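Long-range contact in leucine--trna ligase (Agrobacterium radiobacter, PDB 5AH5), which probably joins leucine to its cognate tRNA at the expense of ATP, as a class I aminoacyl-tRNA synthetase: residues 417-429 with 447-461. Residues are numbered along the deposited sequence; the frame is centred on the assembly and turned at random.
Sequences ISRQRYWGCPIPI and ILLPDHLISEGSGSP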
ATOM      1  N   ILE B 417     -19.758   6.602   3.263  1.00 27.51           N
ATOM      2  CA  ILE B 417     -18.886   7.004   4.364  1.00 29.08           C
ATOM      3  C   ILE B 417     -19.552   7.165   5.713  1.00 30.40           C
ATOM      4  O   ILE B 417     -18.862   7.183   6.733  1.00 31.59           O
ATOM      5  CB  ILE B 417     -18.045   8.258   4.027  1.00 29.18           C
ATOM      6  CG1 ILE B 417     -18.914   9.452   3.602  1.00 30.42           C
ATOM      7  CG2 ILE B 417     -17.083   7.889   2.910  1.00 32.98           C
ATOM      8  CD1 ILE B 417     -18.198  10.795   3.630  1.00 31.84           C
ATOM      9  N   SER B 418     -20.870   7.235   5.737  1.00 30.26           N
ATOM     10  CA  SER B 418     -21.589   7.362   6.989  1.00 29.31           C
ATOM     11  C   SER B 418     -21.789   6.020   7.686  1.00 29.11           C
ATOM     12  O   SER B 418     -22.187   5.030   7.080  1.00 30.97           O
ATOM     13  CB  SER B 418     -22.892   8.151   6.822  1.00 27.59           C
ATOM     14  OG  SER B 418     -23.648   7.793   5.682  1.00 28.54           O
ATOM     15  N   ARG B 419     -21.463   6.014   8.968  1.00 25.84           N
ATOM     16  CA  ARG B 419     -21.476   4.827   9.782  1.00 27.58           C
ATOM     17  C   ARG B 419     -22.348   5.088  11.015  1.00 27.27           C
ATOM     18  O   ARG B 419     -22.216   6.130  11.637  1.00 27.26           O
ATOM     19  CB  ARG B 419     -20.032   4.482  10.185  1.00 27.84           C
ATOM     20  CG  ARG B 419     -19.151   4.274   8.954  1.00 31.16           C
ATOM     21  CD  ARG B 419     -19.529   2.987   8.248  1.00 30.93           C
ATOM     22  NE  ARG B 419     -18.661   2.784   7.091  1.00 30.03           N
ATOM     23  CZ  ARG B 419     -18.959   3.133   5.867  1.00 32.30           C
ATOM     24  NH1 ARG B 419     -20.148   3.672   5.574  1.00 31.70           N
ATOM     25  NH2 ARG B 419     -18.063   2.930   4.902  1.00 34.52           N
ATOM     26  N   GLN B 420     -23.168   4.117  11.403  1.00 26.30           N
ATOM     27  CA  GLN B 420     -24.067   4.265  12.595  1.00 27.43           C
ATOM     28  C   GLN B 420     -23.307   3.781  13.770  1.00 28.21           C
ATOM     29  O   GLN B 420     -23.671   2.828  14.471  1.00 27.73           O
ATOM     30  CB  GLN B 420     -25.424   3.547  12.437  1.00 25.56           C
ATOM     31  CG  GLN B 420     -26.267   4.046  11.221  1.00 26.00           C
ATOM     32  CD  GLN B 420     -25.574   3.774   9.845  1.00 30.14           C
ATOM     33  OE1 GLN B 420     -25.166   2.663   9.620  1.00 28.54           O
ATOM     34  NE2 GLN B 420     -25.424   4.778   8.975  1.00 29.38           N
ATOM     35  N   ARG B 421     -22.245   4.505  14.045  1.00 28.45           N
ATOM     36  CA  ARG B 421     -21.286   4.113  15.081  1.00 28.50           C
ATOM     37  C   ARG B 421     -20.833   5.332  15.867  1.00 25.31           C
ATOM     38  O   ARG B 421     -20.783   6.385  15.320  1.00 24.04           O
ATOM     39  CB  ARG B 421     -20.087   3.515  14.346  1.00 28.95           C
ATOM     40  CG  ARG B 421     -20.375   2.113  13.899  1.00 33.12           C
ATOM     41  CD  ARG B 421     -19.880   1.336  15.077  1.00 35.97           C
ATOM     42  NE  ARG B 421     -20.204   0.018  14.885  1.00 40.00           N
ATOM     43  CZ  ARG B 421     -19.478  -1.010  15.314  1.00 34.26           C
ATOM     44  NH1 ARG B 421     -18.381  -0.899  16.068  1.00 35.62           N
ATOM     45  NH2 ARG B 421     -19.937  -2.168  14.992  1.00 32.01           N
ATOM     46  N   TYR B 422     -20.506   5.123  17.127  1.00 23.43           N
ATOM     47  CA  TYR B 422     -19.960   6.120  18.010  1.00 27.23           C
ATOM     48  C   TYR B 422     -18.495   6.546  17.648  1.00 29.94           C
ATOM     49  O   TYR B 422     -18.187   7.751  17.562  1.00 27.26           O
ATOM     50  CB  TYR B 422     -19.949   5.576  19.437  1.00 22.69           C
ATOM     51  CG  TYR B 422     -19.267   6.455  20.468  1.00 25.24           C
ATOM     52  CD1 TYR B 422     -19.869   7.626  20.975  1.00 27.71           C
ATOM     53  CD2 TYR B 422     -18.059   6.101  21.004  1.00 25.80           C
ATOM     54  CE1 TYR B 422     -19.228   8.411  21.943  1.00 25.87           C
ATOM     55  CE2 TYR B 422     -17.402   6.897  21.901  1.00 24.30           C
ATOM     56  CZ  TYR B 422     -18.023   8.056  22.403  1.00 26.01           C
ATOM     57  OH  TYR B 422     -17.355   8.821  23.342  1.00 26.87           O
ATOM     58  N   TRP B 423     -17.615   5.561  17.425  1.00 26.24           N
ATOM     59  CA  TRP B 423     -16.183   5.817  17.497  1.00 28.57           C
ATOM     60  C   TRP B 423     -15.678   6.117  16.106  1.00 28.61           C
ATOM     61  O   TRP B 423     -15.138   5.233  15.393  1.00 27.13           O
ATOM     62  CB  TRP B 423     -15.463   4.685  18.211  1.00 24.22           C
ATOM     63  CG  TRP B 423     -14.035   4.996  18.449  1.00 25.46           C
ATOM     64  CD1 TRP B 423     -12.951   4.358  17.851  1.00 25.76           C
ATOM     65  CD2 TRP B 423     -13.483   6.022  19.298  1.00 23.48           C
ATOM     66  NE1 TRP B 423     -11.800   4.915  18.307  1.00 26.85           N
ATOM     67  CE2 TRP B 423     -12.088   5.954  19.167  1.00 23.72           C
ATOM     68  CE3 TRP B 423     -14.045   7.033  20.138  1.00 23.73           C
ATOM     69  CZ2 TRP B 423     -11.221   6.802  19.878  1.00 24.07           C
ATOM     70  CZ3 TRP B 423     -13.190   7.891  20.839  1.00 22.23           C
ATOM     71  CH2 TRP B 423     -11.789   7.793  20.685  1.00 26.20           C
ATOM     72  N   GLY B 424     -15.964   7.350  15.690  1.00 26.18           N
ATOM     73  CA  GLY B 424     -15.449   7.912  14.414  1.00 29.33           C
ATOM     74  C   GLY B 424     -15.650   9.403  14.395  1.00 27.98           C
ATOM     75  O   GLY B 424     -16.233  10.022  15.337  1.00 25.85           O
ATOM     76  N   CYS B 425     -15.242   9.997  13.312  1.00 24.60           N
ATOM     77  CA  CYS B 425     -15.274  11.467  13.199  1.00 27.66           C
ATOM     78  C   CYS B 425     -16.707  11.948  12.992  1.00 27.94           C
ATOM     79  O   CYS B 425     -17.324  11.544  12.006  1.00 24.24           O
ATOM     80  CB  CYS B 425     -14.432  11.886  12.009  1.00 30.72           C
ATOM     81  SG  CYS B 425     -14.266  13.662  11.862  1.00 29.95           S
ATOM     82  N   PRO B 426     -17.245  12.855  13.875  1.00 25.69           N
ATOM     83  CA  PRO B 426     -18.579  13.317  13.588  1.00 22.77           C
ATOM     84  C   PRO B 426     -18.730  14.009  12.267  1.00 23.72           C
ATOM     85  O   PRO B 426     -17.791  14.648  11.804  1.00 26.48           O
ATOM     86  CB  PRO B 426     -18.924  14.244  14.796  1.00 26.17           C
ATOM     87  CG  PRO B 426     -18.029  13.775  15.882  1.00 23.63           C
ATOM     88  CD  PRO B 426     -16.767  13.349  15.175  1.00 28.18           C
ATOM     89  N   ILE B 427     -19.876  13.803  11.624  1.00 25.16           N
ATOM     90  CA  ILE B 427     -20.246  14.454  10.382  1.00 27.79           C
ATOM     91  C   ILE B 427     -20.756  15.875  10.741  1.00 33.14           C
ATOM     92  O   ILE B 427     -21.713  15.980  11.480  1.00 27.65           O
ATOM     93  CB  ILE B 427     -21.295  13.627   9.679  1.00 27.78           C
ATOM     94  CG1 ILE B 427     -20.619  12.312   9.228  1.00 30.96           C
ATOM     95  CG2 ILE B 427     -21.940  14.398   8.503  1.00 30.90           C
ATOM     96  CD1 ILE B 427     -21.425  11.483   8.237  1.00 34.52           C
ATOM     97  N   PRO B 428     -20.074  16.949  10.257  1.00 30.25           N
ATOM     98  CA  PRO B 428     -20.257  18.336  10.727  1.00 30.48           C
ATOM     99  C   PRO B 428     -21.421  19.019   9.988  1.00 31.11           C
ATOM    100  O   PRO B 428     -21.271  20.022   9.260  1.00 31.64           O
ATOM    101  CB  PRO B 428     -18.891  18.964  10.437  1.00 27.40           C
ATOM    102  CG  PRO B 428     -18.542  18.326   9.122  1.00 28.52           C
ATOM    103  CD  PRO B 428     -18.926  16.865   9.317  1.00 29.08           C
ATOM    104  N   ILE B 429     -22.582  18.394  10.143  1.00 32.25           N
ATOM    105  CA  ILE B 429     -23.824  18.765   9.468  1.00 30.95           C
ATOM    106  C   ILE B 429     -24.928  18.882  10.534  1.00 32.22           C
ATOM    107  O   ILE B 429     -24.921  18.164  11.569  1.00 31.55           O
ATOM    108  CB  ILE B 429     -24.196  17.722   8.442  1.00 31.85           C
ATOM    109  CG1 ILE B 429     -23.143  17.694   7.327  1.00 33.96           C
ATOM    110  CG2 ILE B 429     -25.591  17.984   7.841  1.00 34.37           C
ATOM    111  CD1 ILE B 429     -23.256  18.811   6.312  1.00 34.89           C
ATOM    112  N   ILE B 447     -16.801  19.593  15.779  1.00 26.99           N
ATOM    113  CA  ILE B 447     -17.808  18.810  16.511  1.00 26.40           C
ATOM    114  C   ILE B 447     -17.137  17.544  17.057  1.00 25.76           C
ATOM    115  O   ILE B 447     -16.763  16.616  16.299  1.00 31.88           O
ATOM    116  CB  ILE B 447     -19.004  18.484  15.614  1.00 27.22           C
ATOM    117  CG1 ILE B 447     -19.628  19.770  15.045  1.00 28.84           C
ATOM    118  CG2 ILE B 447     -20.042  17.719  16.417  1.00 29.58           C
ATOM    119  CD1 ILE B 447     -19.769  20.900  16.049  1.00 30.78           C
ATOM    120  N   LEU B 448     -16.893  17.549  18.345  1.00 24.44           N
ATOM    121  CA  LEU B 448     -16.341  16.425  19.057  1.00 26.53           C
ATOM    122  C   LEU B 448     -17.412  15.466  19.593  1.00 29.57           C
ATOM    123  O   LEU B 448     -18.512  15.886  19.945  1.00 27.48           O
ATOM    124  CB  LEU B 448     -15.485  16.913  20.223  1.00 26.72           C
ATOM    125  CG  LEU B 448     -14.327  17.833  19.792  1.00 27.63           C
ATOM    126  CD1 LEU B 448     -13.531  18.140  21.049  1.00 28.08           C
ATOM    127  CD2 LEU B 448     -13.456  17.123  18.720  1.00 26.42           C
ATOM    128  N   LEU B 449     -17.012  14.198  19.741  1.00 26.58           N
ATOM    129  CA  LEU B 449     -17.857  13.205  20.330  1.00 27.10           C
ATOM    130  C   LEU B 449     -18.219  13.563  21.739  1.00 25.73           C
ATOM    131  O   LEU B 449     -17.354  14.039  22.449  1.00 25.52           O
ATOM    132  CB  LEU B 449     -17.131  11.867  20.395  1.00 23.55           C
ATOM    133  CG  LEU B 449     -16.957  11.190  19.037  1.00 24.93           C
ATOM    134  CD1 LEU B 449     -16.097   9.948  19.182  1.00 26.54           C
ATOM    135  CD2 LEU B 449     -18.266  10.912  18.346  1.00 23.63           C
ATOM    136  N   PRO B 450     -19.409  13.134  22.219  1.00 25.54           N
ATOM    137  CA  PRO B 450     -19.620  13.269  23.675  1.00 27.22           C
ATOM    138  C   PRO B 450     -18.718  12.270  24.388  1.00 28.50           C
ATOM    139  O   PRO B 450     -18.441  11.237  23.793  1.00 30.63           O
ATOM    140  CB  PRO B 450     -21.117  12.881  23.849  1.00 26.90           C
ATOM    141  CG  PRO B 450     -21.385  11.949  22.737  1.00 28.08           C
ATOM    142  CD  PRO B 450     -20.509  12.385  21.570  1.00 28.92           C
ATOM    143  N   ASP B 451     -18.237  12.543  25.603  1.00 29.56           N
ATOM    144  CA  ASP B 451     -17.421  11.576  26.320  1.00 31.61           C
ATOM    145  C   ASP B 451     -18.074  10.239  26.645  1.00 39.65           C
ATOM    146  O   ASP B 451     -17.356   9.231  26.728  1.00 34.72           O
ATOM    147  CB  ASP B 451     -16.877  12.122  27.629  1.00 36.29           C
ATOM    148  CG  ASP B 451     -15.667  13.024  27.424  1.00 41.00           C
ATOM    149  OD1 ASP B 451     -15.508  13.531  26.309  1.00 41.86           O
ATOM    150  OD2 ASP B 451     -14.921  13.257  28.393  1.00 53.22           O
ATOM    151  N   HIS B 452     -19.398  10.221  26.848  1.00 38.79           N
ATOM    152  CA  HIS B 452     -20.109   9.007  27.289  1.00 43.07           C
ATOM    153  C   HIS B 452     -20.735   8.418  26.087  1.00 39.97           C
ATOM    154  O   HIS B 452     -21.107   9.116  25.179  1.00 34.60           O
ATOM    155  CB  HIS B 452     -21.111   9.282  28.442  1.00 47.56           C
ATOM    156  CG  HIS B 452     -20.412   9.597  29.726  1.00 55.77           C
ATOM    157  ND1 HIS B 452     -20.305  10.877  30.221  1.00 60.92           N
ATOM    158  CD2 HIS B 452     -19.653   8.822  30.538  1.00 59.99           C
ATOM    159  CE1 HIS B 452     -19.582  10.863  31.329  1.00 57.62           C
ATOM    160  NE2 HIS B 452     -19.163   9.630  31.535  1.00 58.62           N
ATOM    161  N   LEU B 453     -20.722   7.099  26.030  1.00 43.71           N
ATOM    162  CA  LEU B 453     -21.301   6.404  24.912  1.00 42.93           C
ATOM    163  C   LEU B 453     -22.517   5.660  25.462  1.00 34.32           C
ATOM    164  O   LEU B 453     -22.499   5.174  26.565  1.00 34.96           O
ATOM    165  CB  LEU B 453     -20.238   5.501  24.250  1.00 47.28           C
ATOM    166  CG  LEU B 453     -20.040   4.050  24.624  1.00 59.36           C
ATOM    167  CD1 LEU B 453     -21.142   3.179  24.017  1.00 63.44           C
ATOM    168  CD2 LEU B 453     -18.663   3.636  24.114  1.00 67.10           C
ATOM    169  N   ILE B 454     -23.575   5.643  24.700  1.00 34.80           N
ATOM    170  CA  ILE B 454     -24.803   4.954  25.113  1.00 39.37           C
ATOM    171  C   ILE B 454     -24.881   3.639  24.287  1.00 36.43           C
ATOM    172  O   ILE B 454     -25.089   3.680  23.104  1.00 35.56           O
ATOM    173  CB  ILE B 454     -26.031   5.883  24.889  1.00 38.14           C
ATOM    174  CG1 ILE B 454     -25.834   7.192  25.682  1.00 37.92           C
ATOM    175  CG2 ILE B 454     -27.364   5.219  25.312  1.00 37.21           C
ATOM    176  CD1 ILE B 454     -26.699   8.291  25.149  1.00 37.71           C
ATOM    177  N   SER B 455     -24.767   2.502  24.946  1.00 37.12           N
ATOM    178  CA  SER B 455     -24.524   1.226  24.271  1.00 44.73           C
ATOM    179  C   SER B 455     -25.802   0.451  23.963  1.00 40.79           C
ATOM    180  O   SER B 455     -25.755  -0.645  23.408  1.00 40.74           O
ATOM    181  CB  SER B 455     -23.601   0.350  25.139  1.00 48.08           C
ATOM    182  OG  SER B 455     -24.146   0.243  26.480  1.00 54.55           O
ATOM    183  N   GLU B 456     -26.958   0.999  24.282  1.00 40.30           N
ATOM    184  CA  GLU B 456     -28.197   0.321  23.887  1.00 36.34           C
ATOM    185  C   GLU B 456     -29.231   1.331  23.543  1.00 37.24           C
ATOM    186  O   GLU B 456     -29.170   2.464  24.028  1.00 37.87           O
ATOM    187  CB  GLU B 456     -28.693  -0.587  24.994  1.00 36.19           C
ATOM    188  CG  GLU B 456     -28.927   0.095  26.326  1.00 34.90           C
ATOM    189  CD  GLU B 456     -27.633   0.553  26.939  1.00 38.59           C
ATOM    190  OE1 GLU B 456     -26.732  -0.321  27.047  1.00 30.66           O
ATOM    191  OE2 GLU B 456     -27.529   1.774  27.279  1.00 32.56           O
ATOM    192  N   GLY B 457     -30.177   0.932  22.700  1.00 35.60           N
ATOM    193  CA  GLY B 457     -31.265   1.808  22.340  1.00 35.34           C
ATOM    194  C   GLY B 457     -31.480   1.741  20.873  1.00 37.79           C
ATOM    195  O   GLY B 457     -30.922   0.891  20.218  1.00 39.09           O
ATOM    196  N   SER B 458     -32.282   2.663  20.366  1.00 41.24           N
ATOM    197  CA  SER B 458     -32.652   2.719  18.949  1.00 43.36           C
ATOM    198  C   SER B 458     -31.682   3.593  18.124  1.00 38.00           C
ATOM    199  O   SER B 458     -30.918   4.384  18.662  1.00 38.36           O
ATOM    200  CB  SER B 458     -34.052   3.353  18.865  1.00 46.05           C
ATOM    201  OG  SER B 458     -33.953   4.680  19.391  1.00 46.74           O
ATOM    202  N   GLY B 459     -31.750   3.450  16.812  1.00 39.55           N
ATOM    203  CA  GLY B 459     -30.909   4.201  15.889  1.00 42.42           C
ATOM    204  C   GLY B 459     -29.414   4.074  16.129  1.00 37.72           C
ATOM    205  O   GLY B 459     -28.920   3.118  16.759  1.00 31.34           O
ATOM    206  N   SER B 460     -28.696   5.072  15.650  1.00 38.79           N
ATOM    207  CA  SER B 460     -27.231   5.091  15.824  1.00 42.86           C
ATOM    208  C   SER B 460     -26.878   5.426  17.268  1.00 35.78           C
ATOM    209  O   SER B 460     -27.654   6.065  17.928  1.00 38.84           O
ATOM    210  CB  SER B 460     -26.615   6.170  14.943  1.00 43.04           C
ATOM    211  OG  SER B 460     -26.675   7.420  15.638  1.00 37.41           O
ATOM    212  N   PRO B 461     -25.657   5.084  17.723  1.00 38.09           N
ATOM    213  CA  PRO B 461     -25.307   5.395  19.103  1.00 31.17           C
ATOM    214  C   PRO B 461     -25.377   6.904  19.436  1.00 39.25           C
ATOM    215  O   PRO B 461     -25.781   7.252  20.562  1.00 32.51           O
ATOM    216  CB  PRO B 461     -23.893   4.855  19.239  1.00 34.06           C
ATOM    217  CG  PRO B 461     -23.787   3.758  18.230  1.00 31.29           C
ATOM    218  CD  PRO B 461     -24.725   4.099  17.116  1.00 34.55           C
TER
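The ring of Y422 is clasped by the 447-461 loop. L453 CB sits over the centre of one face in a CH-pi contact, 3.7 Å from the ring centroid and 3° off the normal, while L449 CD1 lies over the opposite face, displaced toward the rim. P450 O lies at the edge, in the ring plane, and accepts from Y422 OH at 2.7 Å; the hydroxyl lies in the carbonyl plane, with a C=O...O angle of 159°. This bond ties the tip of the side chain to the loop backbone while L453 and L449 hold the two faces. With chi1 at 174°, the ring extends away from the backbone N and reaches between the two leucines. L449 also sets CD1 beside W423 at the turn that follows, 3.7 Å from W423 CE3, and CD2 against P426 just past it, 3.8 Å from P426 CG. The pyrrolidine of P426 lies against I447, where the segment begins, with CB 4.0 Å from I447 CG2. At the other end P461 packs on Y422 CB, and S460 CB meets Q420 CB at 3.8 Å. Outside the two segments, Q420 OE1 accepts from V163 N, and R421 forms salt bridges with E85 and E160. The loop follows strand 438-439 of the zinc-bearing region and covers the bend between strands 415-419 and 425-432, where W423 packs on helices 82-91 and 95-112 and L453 touches P95 of the latter.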